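PDB 3ESI: ApeI dehydratase-like domain-containing protein from Pectobacterium atrosepticum, which is of unknown function but probably adopts a hot-dog fold and may dehydrate 3-hydroxyacyl thioesters, as ApeI-type dehydratases do. Local coordinates for residues A[18-23]-A[58-63]; A[81-86]-A[102-107]. All blocks are in the same frame, centred on the assembly; numbering follows the deposited sequence.

Contact 1 (A[18-23]-A[58-63]); sequences SQVELM and TVLAQG
The flat group here is the peptide between S18 and Q19, since the side chains that meet carry no ring. Above one of its faces sit both methyls of L60. CD1 of L60 is 4.1 Å from S18 O, and CD2 of L60 is 4.3 Å from Q19 N. CB of Q19 points away from 58-63, on the opposite face of this peptide. A backbone hydrogen bond to W90 joins S18 to strand 83-91, and Q19 bonds to K12 in the preceding loop. CD2 of L60 also touches CB of S18 at 3.6 Å, the closest approach between the segments. CG of L60 is anti to its carbonyl carbon (chi1 -60°), and chi2 of -177° sets CD1 anti to CA, while CD2 branches off to meet S18. V20 splits its branches between two partners. Its CG1, in the crowded position between N and C (chi1 66°), lies 4.1 Å from CD1 of L60. Its CG2 meets CG1 of V59 at 4.0 Å, with the two valines crossed at about a right angle. V59 and L60 also touch V11, in the loop after strand 4-8. The contact joins strand 17-25 to V59 of helix 45-59 and to L60, consistent with the central helix wrapped by a sheet in a hot-dog fold. Aliphatic branches do the joining, so the contact rests on shape and dispersion rather than on directed polar bonds.

Contact 2 (A[81-86]-A[102-107]); sequences GKTLRL and SILEGD
Backbone hydrogen bonds join strands 83-91 and 96-105, the two arms of a beta hairpin. R85 and S102 form an antiparallel hydrogen-bonded pair. R85 N donates to S102 O at 2.9 Å, and S102 N donates to R85 O at 3.0 Å. A third bond, from L104 N to T83 O, is 3.0 Å long and nearly straight (175°). All three donors lie in the plane of the accepting carbonyl. Between them, L84 and I103 are a non-hydrogen-bonded pair, and the CA of L84 makes a CH...O contact with S102 O.

The apolar contacts lie on both faces of the sheet. On one, the buried L84 and I103 lie side by side and point the same way, with CD2 of L84 3.6 Å from CG1 of I103. On the other, L104 leans across the strand. Its CD2 lies 4.1 Å from CG2 of T83 and 3.9 Å from CB of R85.

Two polar groups share that second face. S102 OG takes the crowded position between N and C (chi1 71°) and packs 3.4 Å from CB of R85. E109 holds both residues, through a hydrogen bond to S102 OG and a salt bridge to R85 NH2.

One salt bridge spans the outer ends of the segments. The K82 chain, bent at chi2 (-59°), runs toward E105, and NZ of K82 comes within 3.1 Å of OE1 of E105. OE2 of E105 also has a long, weak ion pair with R110. The pairing is thus carried by directional backbone bonds, while the charges of K82 and E105 probably add electrostatic attraction where the strands begin and end.

Strand 17-25 in contact 1 and strand 83-91 in contact 2 are neighbours in one antiparallel sheet. Contact 1 lies between sheet and helix, and contact 2 within the sheet. Their centres are about 19 Å apart, yet they meet directly. OE2 of E21 forms a salt bridge with NH1 of R85 at 2.7 Å, and L22 O probably accepts a hydrogen bond from L86 N. Both contacts are partly buried. Contact 1 sits somewhat closer to the chain centre and is small and aliphatic. Contact 2 buries more than twice the area, and it adds backbone bonds and a peripheral charge pair to a buried apolar pair.

Contact 1 (A[18-23]-A[58-63])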
ATOM      1  N   SER A  18     -30.974   4.195  14.483  1.00 66.47           N
ATOM      2  CA  SER A  18     -30.275   4.529  15.718  1.00 63.31           C
ATOM      3  C   SER A  18     -29.037   5.339  15.351  1.00 62.50           C
ATOM      4  O   SER A  18     -28.542   5.250  14.229  1.00 63.46           O
ATOM      5  CB  SER A  18     -29.843   3.266  16.453  1.00 62.20           C
ATOM      6  OG  SER A  18     -30.957   2.586  16.979  1.00 61.46           O
ATOM      7  N   GLN A  19     -28.536   6.132  16.287  1.00 60.82           N
ATOM      8  CA  GLN A  19     -27.361   6.948  16.018  1.00 59.83           C
ATOM      9  C   GLN A  19     -26.462   7.074  17.236  1.00 58.11           C
ATOM     10  O   GLN A  19     -26.923   7.107  18.378  1.00 58.31           O
ATOM     11  CB  GLN A  19     -27.771   8.350  15.550  1.00 61.03           C
ATOM     12  CG  GLN A  19     -28.588   8.350  14.270  1.00 65.58           C
ATOM     13  CD  GLN A  19     -29.668   9.439  14.237  1.00 67.53           C
ATOM     14  OE1 GLN A  19     -29.384  10.611  13.969  1.00 68.45           O
ATOM     15  NE2 GLN A  19     -30.917   9.045  14.516  1.00 66.26           N
ATOM     16  N   VAL A  20     -25.164   7.127  16.977  1.00 55.09           N
ATOM     17  CA  VAL A  20     -24.180   7.290  18.026  1.00 51.92           C
ATOM     18  C   VAL A  20     -23.071   8.134  17.420  1.00 50.24           C
ATOM     19  O   VAL A  20     -22.668   7.926  16.272  1.00 49.74           O
ATOM     20  CB  VAL A  20     -23.611   5.935  18.518  1.00 52.35           C
ATOM     21  CG1 VAL A  20     -22.805   5.252  17.416  1.00 49.85           C
ATOM     22  CG2 VAL A  20     -22.753   6.166  19.752  1.00 51.57           C
ATOM     23  N   GLU A  21     -22.612   9.115  18.179  1.00 47.45           N
ATOM     24  CA  GLU A  21     -21.556   9.983  17.714  1.00 44.76           C
ATOM     25  C   GLU A  21     -20.370   9.834  18.634  1.00 42.87           C
ATOM     26  O   GLU A  21     -20.513   9.917  19.853  1.00 43.03           O
ATOM     27  CB  GLU A  21     -22.023  11.431  17.715  1.00 45.41           C
ATOM     28  CG  GLU A  21     -20.983  12.380  17.171  1.00 47.04           C
ATOM     29  CD  GLU A  21     -21.513  13.782  17.004  1.00 48.09           C
ATOM     30  OE1 GLU A  21     -22.701  13.921  16.629  1.00 49.91           O
ATOM     31  OE2 GLU A  21     -20.743  14.741  17.226  1.00 47.44           O
ATOM     32  N   LEU A  22     -19.203   9.591  18.061  1.00 40.96           N
ATOM     33  CA  LEU A  22     -18.008   9.454  18.871  1.00 39.76           C
ATOM     34  C   LEU A  22     -16.963  10.466  18.476  1.00 39.35           C
ATOM     35  O   LEU A  22     -16.909  10.906  17.330  1.00 39.71           O
ATOM     36  CB  LEU A  22     -17.398   8.060  18.732  1.00 39.97           C
ATOM     37  CG  LEU A  22     -18.139   6.896  19.376  1.00 41.51           C
ATOM     38  CD1 LEU A  22     -19.431   6.625  18.627  1.00 40.60           C
ATOM     39  CD2 LEU A  22     -17.253   5.672  19.343  1.00 43.25           C
ATOM     40  N   MET A  23     -16.149  10.866  19.441  1.00 37.94           N
ATOM     41  CA  MET A  23     -15.050  11.772  19.149  1.00 37.69           C
ATOM     42  C   MET A  23     -13.892  10.826  19.399  1.00 35.61           C
ATOM     43  O   MET A  23     -13.799  10.226  20.471  1.00 33.85           O
ATOM     44  CB  MET A  23     -15.021  12.960  20.115  1.00 40.97           C
ATOM     45  CG  MET A  23     -13.979  14.014  19.746  1.00 44.88           C
ATOM     46  SD  MET A  23     -14.115  15.574  20.673  1.00 50.26           S
ATOM     47  CE  MET A  23     -15.449  16.405  19.670  1.00 47.16           C
ATOM     48  N   THR A  58     -21.238  -3.007  18.886  1.00 52.30           N
ATOM     49  CA  THR A  58     -21.209  -3.063  20.342  1.00 52.41           C
ATOM     50  C   THR A  58     -22.184  -2.035  20.918  1.00 52.39           C
ATOM     51  O   THR A  58     -22.555  -2.109  22.089  1.00 52.06           O
ATOM     52  CB  THR A  58     -19.797  -2.783  20.902  1.00 52.72           C
ATOM     53  OG1 THR A  58     -19.345  -1.509  20.437  1.00 50.93           O
ATOM     54  CG2 THR A  58     -18.822  -3.870  20.463  1.00 52.92           C
ATOM     55  N   VAL A  59     -22.620  -1.097  20.078  1.00 51.81           N
ATOM     56  CA  VAL A  59     -23.523  -0.040  20.515  1.00 51.44           C
ATOM     57  C   VAL A  59     -24.865   0.067  19.775  1.00 51.59           C
ATOM     58  O   VAL A  59     -25.832   0.583  20.331  1.00 51.60           O
ATOM     59  CB  VAL A  59     -22.807   1.339  20.444  1.00 50.54           C
ATOM     60  CG1 VAL A  59     -23.734   2.443  20.898  1.00 49.61           C
ATOM     61  CG2 VAL A  59     -21.555   1.322  21.306  1.00 50.01           C
ATOM     62  N   LEU A  60     -24.946  -0.403  18.535  1.00 51.24           N
ATOM     63  CA  LEU A  60     -26.204  -0.298  17.809  1.00 51.12           C
ATOM     64  C   LEU A  60     -26.824  -1.624  17.378  1.00 52.08           C
ATOM     65  O   LEU A  60     -27.999  -1.871  17.634  1.00 52.74           O
ATOM     66  CB  LEU A  60     -26.032   0.613  16.592  1.00 49.91           C
ATOM     67  CG  LEU A  60     -25.595   2.049  16.894  1.00 49.85           C
ATOM     68  CD1 LEU A  60     -25.533   2.851  15.598  1.00 49.41           C
ATOM     69  CD2 LEU A  60     -26.571   2.695  17.873  1.00 49.07           C
ATOM     70  N   ALA A  61     -26.039  -2.473  16.723  1.00 53.32           N
ATOM     71  CA  ALA A  61     -26.535  -3.756  16.241  1.00 53.16           C
ATOM     72  C   ALA A  61     -25.789  -4.906  16.891  1.00 54.04           C
ATOM     73  O   ALA A  61     -25.022  -5.610  16.240  1.00 52.93           O
ATOM     74  CB  ALA A  61     -26.385  -3.819  14.735  1.00 52.77           C
ATOM     75  N   GLN A  62     -26.039  -5.096  18.179  1.00 56.30           N
ATOM     76  CA  GLN A  62     -25.382  -6.136  18.958  1.00 59.18           C
ATOM     77  C   GLN A  62     -25.390  -7.546  18.357  1.00 60.24           C
ATOM     78  O   GLN A  62     -24.373  -8.256  18.397  1.00 61.02           O
ATOM     79  CB  GLN A  62     -25.973  -6.173  20.374  1.00 61.13           C
ATOM     80  CG  GLN A  62     -25.502  -5.032  21.288  1.00 63.68           C
ATOM     81  CD  GLN A  62     -26.008  -3.656  20.865  1.00 66.30           C
ATOM     82  OE1 GLN A  62     -25.578  -2.638  21.412  1.00 67.70           O
ATOM     83  NE2 GLN A  62     -26.931  -3.618  19.898  1.00 66.49           N
ATOM     84  N   GLY A  63     -26.521  -7.957  17.795  1.00 59.53           N
ATOM     85  CA  GLY A  63     -26.581  -9.291  17.229  1.00 58.61           C
ATOM     86  C   GLY A  63     -26.337  -9.372  15.734  1.00 58.18           C
ATOM     87  O   GLY A  63     -26.824 -10.297  15.079  1.00 57.69           O
TER

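Contact 2 (A[81-86]-A[102-107])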
ATOM      1  N   GLY A  81      -2.371  11.484  14.905  1.00 35.47           N
ATOM      2  CA  GLY A  81      -2.579  12.624  15.790  1.00 35.36           C
ATOM      3  C   GLY A  81      -3.820  13.469  15.532  1.00 36.44           C
ATOM      4  O   GLY A  81      -3.994  14.492  16.181  1.00 37.43           O
ATOM      5  N   LYS A  82      -4.689  13.059  14.606  1.00 37.09           N
ATOM      6  CA  LYS A  82      -5.894  13.838  14.307  1.00 36.50           C
ATOM      7  C   LYS A  82      -7.069  13.483  15.190  1.00 35.83           C
ATOM      8  O   LYS A  82      -7.160  12.370  15.704  1.00 35.64           O
ATOM      9  CB  LYS A  82      -6.320  13.650  12.851  1.00 37.14           C
ATOM     10  CG  LYS A  82      -5.353  14.221  11.841  1.00 38.96           C
ATOM     11  CD  LYS A  82      -5.157  15.704  12.047  1.00 41.33           C
ATOM     12  CE  LYS A  82      -4.125  16.259  11.076  1.00 43.09           C
ATOM     13  NZ  LYS A  82      -3.913  17.712  11.281  1.00 43.02           N
ATOM     14  N   THR A  83      -7.969  14.445  15.362  1.00 36.15           N
ATOM     15  CA  THR A  83      -9.176  14.241  16.164  1.00 35.91           C
ATOM     16  C   THR A  83     -10.316  14.036  15.172  1.00 34.33           C
ATOM     17  O   THR A  83     -10.465  14.807  14.220  1.00 33.82           O
ATOM     18  CB  THR A  83      -9.451  15.461  17.069  1.00 35.77           C
ATOM     19  OG1 THR A  83      -8.354  15.615  17.978  1.00 37.03           O
ATOM     20  CG2 THR A  83     -10.732  15.273  17.870  1.00 34.29           C
ATOM     21  N   LEU A  84     -11.105  12.988  15.386  1.00 34.42           N
ATOM     22  CA  LEU A  84     -12.197  12.663  14.469  1.00 36.00           C
ATOM     23  C   LEU A  84     -13.574  12.549  15.094  1.00 36.98           C
ATOM     24  O   LEU A  84     -13.725  12.134  16.244  1.00 39.24           O
ATOM     25  CB  LEU A  84     -11.925  11.324  13.772  1.00 33.82           C
ATOM     26  CG  LEU A  84     -10.600  11.029  13.067  1.00 33.95           C
ATOM     27  CD1 LEU A  84     -10.600   9.566  12.577  1.00 33.48           C
ATOM     28  CD2 LEU A  84     -10.408  11.995  11.900  1.00 32.49           C
ATOM     29  N   ARG A  85     -14.583  12.914  14.315  1.00 37.62           N
ATOM     30  CA  ARG A  85     -15.959  12.748  14.747  1.00 37.99           C
ATOM     31  C   ARG A  85     -16.443  11.553  13.902  1.00 36.80           C
ATOM     32  O   ARG A  85     -16.249  11.516  12.687  1.00 37.07           O
ATOM     33  CB  ARG A  85     -16.820  13.983  14.431  1.00 39.06           C
ATOM     34  CG  ARG A  85     -18.211  13.908  15.069  1.00 40.99           C
ATOM     35  CD  ARG A  85     -19.238  14.807  14.378  1.00 45.22           C
ATOM     36  NE  ARG A  85     -18.851  16.216  14.327  1.00 49.98           N
ATOM     37  CZ  ARG A  85     -18.674  17.003  15.391  1.00 52.15           C
ATOM     38  NH1 ARG A  85     -18.845  16.537  16.626  1.00 53.46           N
ATOM     39  NH2 ARG A  85     -18.324  18.270  15.215  1.00 51.99           N
ATOM     40  N   LEU A  86     -17.030  10.564  14.555  1.00 35.75           N
ATOM     41  CA  LEU A  86     -17.546   9.398  13.869  1.00 33.99           C
ATOM     42  C   LEU A  86     -19.046   9.316  14.112  1.00 34.66           C
ATOM     43  O   LEU A  86     -19.491   9.208  15.255  1.00 34.97           O
ATOM     44  CB  LEU A  86     -16.885   8.120  14.396  1.00 31.34           C
ATOM     45  CG  LEU A  86     -17.524   6.843  13.824  1.00 29.95           C
ATOM     46  CD1 LEU A  86     -17.324   6.832  12.318  1.00 28.15           C
ATOM     47  CD2 LEU A  86     -16.911   5.579  14.442  1.00 26.78           C
ATOM     48  N   SER A 102     -15.180  12.586  10.131  1.00 38.08           N
ATOM     49  CA  SER A 102     -14.801  13.960   9.823  1.00 38.66           C
ATOM     50  C   SER A 102     -13.635  14.385  10.719  1.00 37.97           C
ATOM     51  O   SER A 102     -13.545  13.990  11.882  1.00 37.68           O
ATOM     52  CB  SER A 102     -16.008  14.922   9.944  1.00 38.66           C
ATOM     53  OG  SER A 102     -16.428  15.132  11.279  1.00 39.89           O
ATOM     54  N   ILE A 103     -12.718  15.151  10.140  1.00 38.17           N
ATOM     55  CA  ILE A 103     -11.535  15.640  10.846  1.00 38.31           C
ATOM     56  C   ILE A 103     -11.805  17.019  11.423  1.00 40.18           C
ATOM     57  O   ILE A 103     -12.235  17.921  10.695  1.00 39.05           O
ATOM     58  CB  ILE A 103     -10.338  15.780   9.892  1.00 37.03           C
ATOM     59  CG1 ILE A 103      -9.998  14.425   9.271  1.00 36.80           C
ATOM     60  CG2 ILE A 103      -9.147  16.350  10.640  1.00 37.71           C
ATOM     61  CD1 ILE A 103      -8.983  14.507   8.148  1.00 33.46           C
ATOM     62  N   LEU A 104     -11.556  17.183  12.724  1.00 41.90           N
ATOM     63  CA  LEU A 104     -11.758  18.480  13.381  1.00 43.46           C
ATOM     64  C   LEU A 104     -10.413  19.156  13.576  1.00 44.82           C
ATOM     65  O   LEU A 104      -9.536  18.613  14.252  1.00 46.00           O
ATOM     66  CB  LEU A 104     -12.431  18.327  14.760  1.00 42.10           C
ATOM     67  CG  LEU A 104     -13.864  17.794  14.956  1.00 43.26           C
ATOM     68  CD1 LEU A 104     -14.673  17.972  13.681  1.00 43.04           C
ATOM     69  CD2 LEU A 104     -13.836  16.335  15.351  1.00 43.82           C
ATOM     70  N   GLU A 105     -10.252  20.326  12.965  1.00 46.46           N
ATOM     71  CA  GLU A 105      -9.031  21.134  13.078  1.00 49.10           C
ATOM     72  C   GLU A 105      -9.478  22.594  13.126  1.00 48.48           C
ATOM     73  O   GLU A 105     -10.254  23.039  12.275  1.00 46.60           O
ATOM     74  CB  GLU A 105      -8.102  20.950  11.874  1.00 51.62           C
ATOM     75  CG  GLU A 105      -7.378  19.618  11.791  1.00 58.37           C
ATOM     76  CD  GLU A 105      -6.376  19.568  10.626  1.00 62.17           C
ATOM     77  OE1 GLU A 105      -5.400  20.360  10.638  1.00 62.49           O
ATOM     78  OE2 GLU A 105      -6.569  18.742   9.703  1.00 63.86           O
ATOM     79  N   GLY A 106      -8.983  23.343  14.105  1.00 48.77           N
ATOM     80  CA  GLY A 106      -9.391  24.726  14.217  1.00 48.49           C
ATOM     81  C   GLY A 106     -10.907  24.766  14.275  1.00 50.25           C
ATOM     82  O   GLY A 106     -11.521  24.007  15.028  1.00 49.19           O
ATOM     83  N   ASP A 107     -11.519  25.635  13.476  1.00 51.26           N
ATOM     84  CA  ASP A 107     -12.972  25.746  13.463  1.00 52.33           C
ATOM     85  C   ASP A 107     -13.594  24.945  12.337  1.00 51.87           C
ATOM     86  O   ASP A 107     -14.814  24.945  12.167  1.00 50.43           O
ATOM     87  CB  ASP A 107     -13.395  27.208  13.340  1.00 53.39           C
ATOM     88  CG  ASP A 107     -13.230  27.966  14.634  1.00 56.86           C
ATOM     89  OD1 ASP A 107     -12.073  28.237  15.027  1.00 58.37           O
ATOM     90  OD2 ASP A 107     -14.261  28.278  15.270  1.00 58.99           O
TER